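Local coordinates for protein pyrrolysyl-tRNA synthetase (Desulfitobacterium hafniense, PDB 3DSQ) that probably attaches pyrrolysine to its cognate tRNA at the expense of ATP, working as a homodimeric class II aminoacyl-tRNA synthetase, at residues P95-K100 with G123-R128; P129-N134 with G156-K161. One frame throughout, in Å; residues are numbered along the deposited sequence.

Contact 1. Residues P95-K100 with G123-R128; sequences PTIITK and GKKCLR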
loop_
_atom_site.group_PDB
_atom_site.type_symbol
_atom_site.label_atom_id
_atom_site.label_comp_id
_atom_site.label_asym_id
_atom_site.label_seq_id
_atom_site.Cartn_x
_atom_site.Cartn_y
_atom_site.Cartn_z
ATOM N N PRO B 95 -0.061 -9.669 5.051
ATOM C CA PRO B 95 1.109 -9.084 5.722
ATOM C C PRO B 95 2.280 -8.756 4.802
ATOM O O PRO B 95 2.605 -9.510 3.883
ATOM C CB PRO B 95 1.501 -10.154 6.745
ATOM C CG PRO B 95 0.225 -10.866 7.027
ATOM C CD PRO B 95 -0.405 -10.970 5.649
ATOM N N THR B 96 2.907 -7.616 5.041
ATOM C CA THR B 96 4.084 -7.259 4.275
ATOM C C THR B 96 5.293 -7.835 5.024
ATOM O O THR B 96 6.379 -7.929 4.470
ATOM C CB THR B 96 4.238 -5.748 4.134
ATOM O OG1 THR B 96 4.351 -5.161 5.431
ATOM C CG2 THR B 96 3.021 -5.160 3.413
ATOM N N ILE B 97 5.103 -8.206 6.288
ATOM C CA ILE B 97 6.194 -8.816 7.063
ATOM C C ILE B 97 5.942 -10.328 7.034
ATOM O O ILE B 97 4.908 -10.794 7.495
ATOM C CB ILE B 97 6.209 -8.333 8.547
ATOM C CG1 ILE B 97 6.465 -6.827 8.605
ATOM C CG2 ILE B 97 7.330 -9.072 9.341
ATOM C CD1 ILE B 97 6.238 -6.195 9.963
ATOM N N ILE B 98 6.863 -11.090 6.457
ATOM C CA ILE B 98 6.696 -12.544 6.399
ATOM C C ILE B 98 7.835 -13.254 7.149
ATOM O O ILE B 98 8.809 -12.621 7.547
ATOM C CB ILE B 98 6.643 -13.052 4.934
ATOM C CG1 ILE B 98 7.980 -12.813 4.247
ATOM C CG2 ILE B 98 5.519 -12.322 4.167
ATOM C CD1 ILE B 98 8.094 -13.485 2.882
ATOM N N THR B 99 7.710 -14.564 7.342
ATOM C CA THR B 99 8.736 -15.307 8.069
ATOM C C THR B 99 9.793 -15.928 7.168
ATOM O O THR B 99 9.605 -16.068 5.950
ATOM C CB THR B 99 8.122 -16.442 8.920
ATOM O OG1 THR B 99 7.608 -17.466 8.057
ATOM C CG2 THR B 99 6.993 -15.911 9.792
ATOM N N LYS B 100 10.910 -16.293 7.796
ATOM C CA LYS B 100 12.038 -16.930 7.126
ATOM C C LYS B 100 11.623 -18.292 6.570
ATOM O O LYS B 100 12.075 -18.705 5.509
ATOM C CB LYS B 100 13.193 -17.099 8.128
ATOM C CG LYS B 100 14.433 -17.784 7.572
ATOM C CD LYS B 100 15.582 -17.782 8.588
ATOM C CE LYS B 100 16.843 -18.386 7.979
ATOM N NZ LYS B 100 18.039 -18.331 8.878
ATOM N N GLY B 123 16.199 -12.263 13.045
ATOM C CA GLY B 123 16.537 -13.584 12.549
ATOM C C GLY B 123 15.436 -14.397 11.892
ATOM O O GLY B 123 15.734 -15.295 11.110
ATOM N N LYS B 124 14.175 -14.083 12.181
ATOM C CA LYS B 124 13.063 -14.851 11.632
ATOM C C LYS B 124 12.053 -14.069 10.798
ATOM O O LYS B 124 11.151 -14.662 10.212
ATOM C CB LYS B 124 12.307 -15.528 12.772
ATOM C CG LYS B 124 11.622 -14.529 13.695
ATOM C CD LYS B 124 10.811 -15.213 14.779
ATOM C CE LYS B 124 10.001 -14.193 15.581
ATOM N NZ LYS B 124 10.860 -13.167 16.252
ATOM N N LYS B 125 12.188 -12.748 10.746
ATOM C CA LYS B 125 11.236 -11.939 9.991
ATOM C C LYS B 125 11.903 -11.042 8.964
ATOM O O LYS B 125 13.028 -10.584 9.164
ATOM C CB LYS B 125 10.408 -11.075 10.948
ATOM C CG LYS B 125 9.704 -11.848 12.045
ATOM C CD LYS B 125 8.849 -10.926 12.903
ATOM C CE LYS B 125 8.254 -11.662 14.105
ATOM N NZ LYS B 125 7.390 -12.817 13.712
ATOM N N CYS B 126 11.200 -10.801 7.861
ATOM C CA CYS B 126 11.704 -9.942 6.802
ATOM C C CYS B 126 10.549 -9.341 6.009
ATOM O O CYS B 126 9.411 -9.789 6.106
ATOM C CB CYS B 126 12.600 -10.734 5.842
ATOM S SG CYS B 126 11.749 -11.985 4.831
ATOM N N LEU B 127 10.849 -8.315 5.227
ATOM C CA LEU B 127 9.833 -7.695 4.391
ATOM C C LEU B 127 9.669 -8.569 3.157
ATOM O O LEU B 127 10.652 -8.971 2.527
ATOM C CB LEU B 127 10.260 -6.279 3.983
ATOM C CG LEU B 127 10.292 -5.257 5.122
ATOM C CD1 LEU B 127 10.758 -3.900 4.622
ATOM C CD2 LEU B 127 8.898 -5.162 5.725
ATOM N N ARG B 128 8.425 -8.873 2.813
ATOM C CA ARG B 128 8.152 -9.708 1.650
ATOM C C ARG B 128 8.797 -9.164 0.382
ATOM O O ARG B 128 8.695 -7.980 0.084
ATOM C CB ARG B 128 6.632 -9.843 1.427
ATOM C CG ARG B 128 5.932 -8.566 0.973
ATOM C CD ARG B 128 4.421 -8.762 0.906
ATOM N NE ARG B 128 3.725 -7.564 0.438
ATOM C CZ ARG B 128 2.413 -7.369 0.554
ATOM N NH1 ARG B 128 1.644 -8.291 1.135
ATOM N NH2 ARG B 128 1.869 -6.260 0.069
#
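Two torsions bring Arg128 and Thr96 together: the arginine CG is set between its own backbone N and carbonyl carbon (chi1 69°), and with the threonine OG1 in the matching position (chi1 60°) its CG2 stands anti to the carbonyl carbon, beside the backbone N, and it is this methyl that meets the guanidinium. From CG the arginine chain runs extended to NE, passing alongside the backbone of Thr96, and the CG2 methyl lies over the centre of one face of the guanidinium, 3.7 Å from CZ. NH1 adds a weak, bent hydrogen bond to Pro95 O at 3.2 Å. The stronger grips come from elsewhere, a salt bridge from NH1 to Glu154 and a hydrogen bond from NE to Thr157 O. An alanine in place of Arg128 would probably leave Glu154 without its charged mate and open a gap beneath the Thr96 methyl.

The backbones illustrate how a short antiparallel ribbon is stitched. Arg128 N binds Thr96 O at 2.8 Å, and Ile98 and Cys126 form a hydrogen-bonded pair with Ile98 N 2.9 Å from Cys126 O. This ribbon of strands 97-99 and 125-127 belongs to the class II synthetase core, and the sequence leading up to Pro95 is consistent with motif 1, the dimer-forming element of that class. In keeping with this, Thr96 OG1 and Ile97 N both bond to the carboxylate of Glu171 of the second subunit.

On one face of the ribbon Ile97 CG1 lies 4.1 Å from Leu127 CD2, with Lys125 and Thr99 beyond. On the reverse, Ile98 CG1 packs 3.9 Å from Cys126 SG while its CG2 rests on Arg128 CB. At the far end Lys100 N reaches Lys124 O at 2.9 Å from above the carbonyl plane, just where the Thr99 hydroxyl caps the helix 100-104.

Contact 2. Residues P129-N134 with G156-K161; sequences PMLAPN and GTCYRK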
loop_
_atom_site.group_PDB
_atom_site.type_symbol
_atom_site.label_atom_id
_atom_site.label_comp_id
_atom_site.label_asym_id
_atom_site.label_seq_id
_atom_site.Cartn_x
_atom_site.Cartn_y
_atom_site.Cartn_z
ATOM N N PRO B 129 9.511 -10.027 -0.362
ATOM C CA PRO B 129 10.159 -9.617 -1.607
ATOM C C PRO B 129 9.179 -9.857 -2.755
ATOM O O PRO B 129 9.368 -9.360 -3.854
ATOM C CB PRO B 129 11.366 -10.548 -1.692
ATOM C CG PRO B 129 10.820 -11.807 -1.148
ATOM C CD PRO B 129 10.028 -11.338 0.079
ATOM N N MET B 130 8.146 -10.654 -2.491
ATOM C CA MET B 130 7.135 -10.952 -3.496
ATOM C C MET B 130 5.847 -11.353 -2.790
ATOM O O MET B 130 5.839 -11.561 -1.580
ATOM C CB MET B 130 7.601 -12.075 -4.439
ATOM C CG MET B 130 7.469 -13.483 -3.890
ATOM S SD MET B 130 8.827 -14.000 -2.808
ATOM C CE MET B 130 9.823 -14.909 -3.977
ATOM N N LEU B 131 4.762 -11.464 -3.549
ATOM C CA LEU B 131 3.461 -11.803 -2.987
ATOM C C LEU B 131 3.157 -13.295 -2.956
ATOM O O LEU B 131 2.275 -13.733 -2.228
ATOM C CB LEU B 131 2.360 -11.091 -3.787
ATOM C CG LEU B 131 2.385 -9.564 -3.804
ATOM C CD1 LEU B 131 1.298 -9.062 -4.751
ATOM C CD2 LEU B 131 2.171 -9.019 -2.384
ATOM N N ALA B 132 3.892 -14.072 -3.744
ATOM C CA ALA B 132 3.669 -15.513 -3.843
ATOM C C ALA B 132 3.437 -16.303 -2.554
ATOM O O ALA B 132 2.365 -16.883 -2.367
ATOM C CB ALA B 132 4.795 -16.148 -4.646
ATOM N N PRO B 133 4.427 -16.337 -1.643
ATOM C CA PRO B 133 4.216 -17.100 -0.408
ATOM C C PRO B 133 2.887 -16.861 0.293
ATOM O O PRO B 133 2.238 -17.806 0.747
ATOM C CB PRO B 133 5.428 -16.723 0.457
ATOM C CG PRO B 133 5.893 -15.413 -0.108
ATOM C CD PRO B 133 5.693 -15.587 -1.594
ATOM N N ASN B 134 2.477 -15.604 0.379
ATOM C CA ASN B 134 1.219 -15.273 1.033
ATOM C C ASN B 134 0.007 -15.785 0.261
ATOM O O ASN B 134 -0.975 -16.212 0.864
ATOM C CB ASN B 134 1.112 -13.762 1.233
ATOM C CG ASN B 134 2.020 -13.263 2.333
ATOM O OD1 ASN B 134 2.817 -14.034 2.891
ATOM N ND2 ASN B 134 1.911 -11.976 2.658
ATOM N N GLY B 156 0.210 -4.914 -4.032
ATOM C CA GLY B 156 0.815 -4.393 -2.824
ATOM C C GLY B 156 2.321 -4.265 -2.820
ATOM O O GLY B 156 3.034 -4.882 -3.603
ATOM N N THR B 157 2.791 -3.462 -1.886
ATOM C CA THR B 157 4.199 -3.173 -1.742
ATOM C C THR B 157 5.043 -4.397 -1.423
ATOM O O THR B 157 4.688 -5.198 -0.568
ATOM C CB THR B 157 4.409 -2.114 -0.647
ATOM O OG1 THR B 157 3.560 -0.991 -0.923
ATOM C CG2 THR B 157 5.872 -1.641 -0.612
ATOM N N CYS B 158 6.140 -4.523 -2.163
ATOM C CA CYS B 158 7.116 -5.585 -1.989
ATOM C C CYS B 158 8.447 -4.856 -1.887
ATOM O O CYS B 158 8.553 -3.700 -2.294
ATOM C CB CYS B 158 7.100 -6.571 -3.165
ATOM S SG CYS B 158 5.662 -7.686 -3.119
ATOM N N TYR B 159 9.447 -5.529 -1.330
ATOM C CA TYR B 159 10.739 -4.912 -1.106
ATOM C C TYR B 159 11.923 -5.812 -1.446
ATOM O O TYR B 159 11.930 -6.998 -1.122
ATOM C CB TYR B 159 10.872 -4.523 0.364
ATOM C CG TYR B 159 9.718 -3.749 0.951
ATOM C CD1 TYR B 159 8.495 -4.371 1.231
ATOM C CD2 TYR B 159 9.864 -2.399 1.280
ATOM C CE1 TYR B 159 7.452 -3.665 1.828
ATOM C CE2 TYR B 159 8.830 -1.687 1.874
ATOM C CZ TYR B 159 7.632 -2.320 2.151
ATOM O OH TYR B 159 6.643 -1.621 2.803
ATOM N N ARG B 160 12.932 -5.225 -2.074
ATOM C CA ARG B 160 14.149 -5.947 -2.437
ATOM C C ARG B 160 15.331 -4.999 -2.292
ATOM O O ARG B 160 15.249 -3.837 -2.692
ATOM C CB ARG B 160 14.071 -6.454 -3.877
ATOM C CG ARG B 160 13.133 -7.632 -4.079
ATOM C CD ARG B 160 12.991 -7.972 -5.560
ATOM N NE ARG B 160 12.151 -9.146 -5.793
ATOM C CZ ARG B 160 12.536 -10.403 -5.577
ATOM N NH1 ARG B 160 13.757 -10.656 -5.119
ATOM N NH2 ARG B 160 11.701 -11.407 -5.821
ATOM N N LYS B 161 16.419 -5.487 -1.701
ATOM C CA LYS B 161 17.614 -4.664 -1.516
ATOM C C LYS B 161 18.285 -4.427 -2.860
ATOM O O LYS B 161 19.022 -3.457 -3.037
ATOM C CB LYS B 161 18.583 -5.330 -0.534
ATOM C CG LYS B 161 17.978 -5.533 0.845
ATOM C CD LYS B 161 19.033 -5.679 1.939
ATOM C CE LYS B 161 19.836 -6.961 1.805
ATOM N NZ LYS B 161 20.769 -7.137 2.963
#
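The CB of Cys158 is directed toward residues 129-131, and the side chain can be followed atom by atom. Its CB meets the carbonyl of Pro129, 3.7 Å from Pro129 O. One bond further, SG stands anti to the carbonyl carbon of its own residue (chi1 -75°) and reaches the backbone of the facing segment, 3.6 Å from Met130 CA. The same sulfur is met by the branched end of Leu131, whose CD2 lies 3.8 Å away. The sulfur is thus in contact with the backbone of Met130 and the side chain of Leu131 at once.

Beyond the cysteine the backbone itself takes part: Pro129 CA directs its hydrogen at Tyr159 O, a CA-H...O contact of 3.2 Å. Arg160 then folds back over the proline. Its chain is extended from CG to NE, and one face of the guanidinium lies over Pro129 CB, which sits above its centre, 4.1 Å from CZ. NE comes to 3.4 Å from Pro129 O.

Arg160, following Tyr159 at the end of the strand, fits the arginine of class II motif 2. In relatives the arginine of this motif contacts ATP, and a similar role is possible here. Just past it, Ser163, Gln164 and Gln167 hold a sodium ion.

Seen in the fold, strand 150-159 lies between strands 90-91 and 171-180 of the main sheet. Segment 129-131 rests on this strand, with Leu131 also touching Asn176 and Pro129 backed by Ile98, and continues into helix 132-142.

From the N terminus, the chain enters contact 1 at 95-100, makes helix 100-104 and a partly unmodelled excursion, and returns at 123-128 to close that loop. Contact 2 opens at the next residue; helix 132-142 and most of strand 150-159 follow before 156-161 closes the second loop. The two stand in series, neither nesting nor crossing. They are joined side by side through the backbone, where Arg128 O lies 2.9 Å from Tyr159 N, probably as a hydrogen bond. The small ribbon is thereby tied to the main catalytic-domain sheet. Both contacts also meet the dimer partner, Tyr159 OH bonding to Thr96 OG1 of the second subunit.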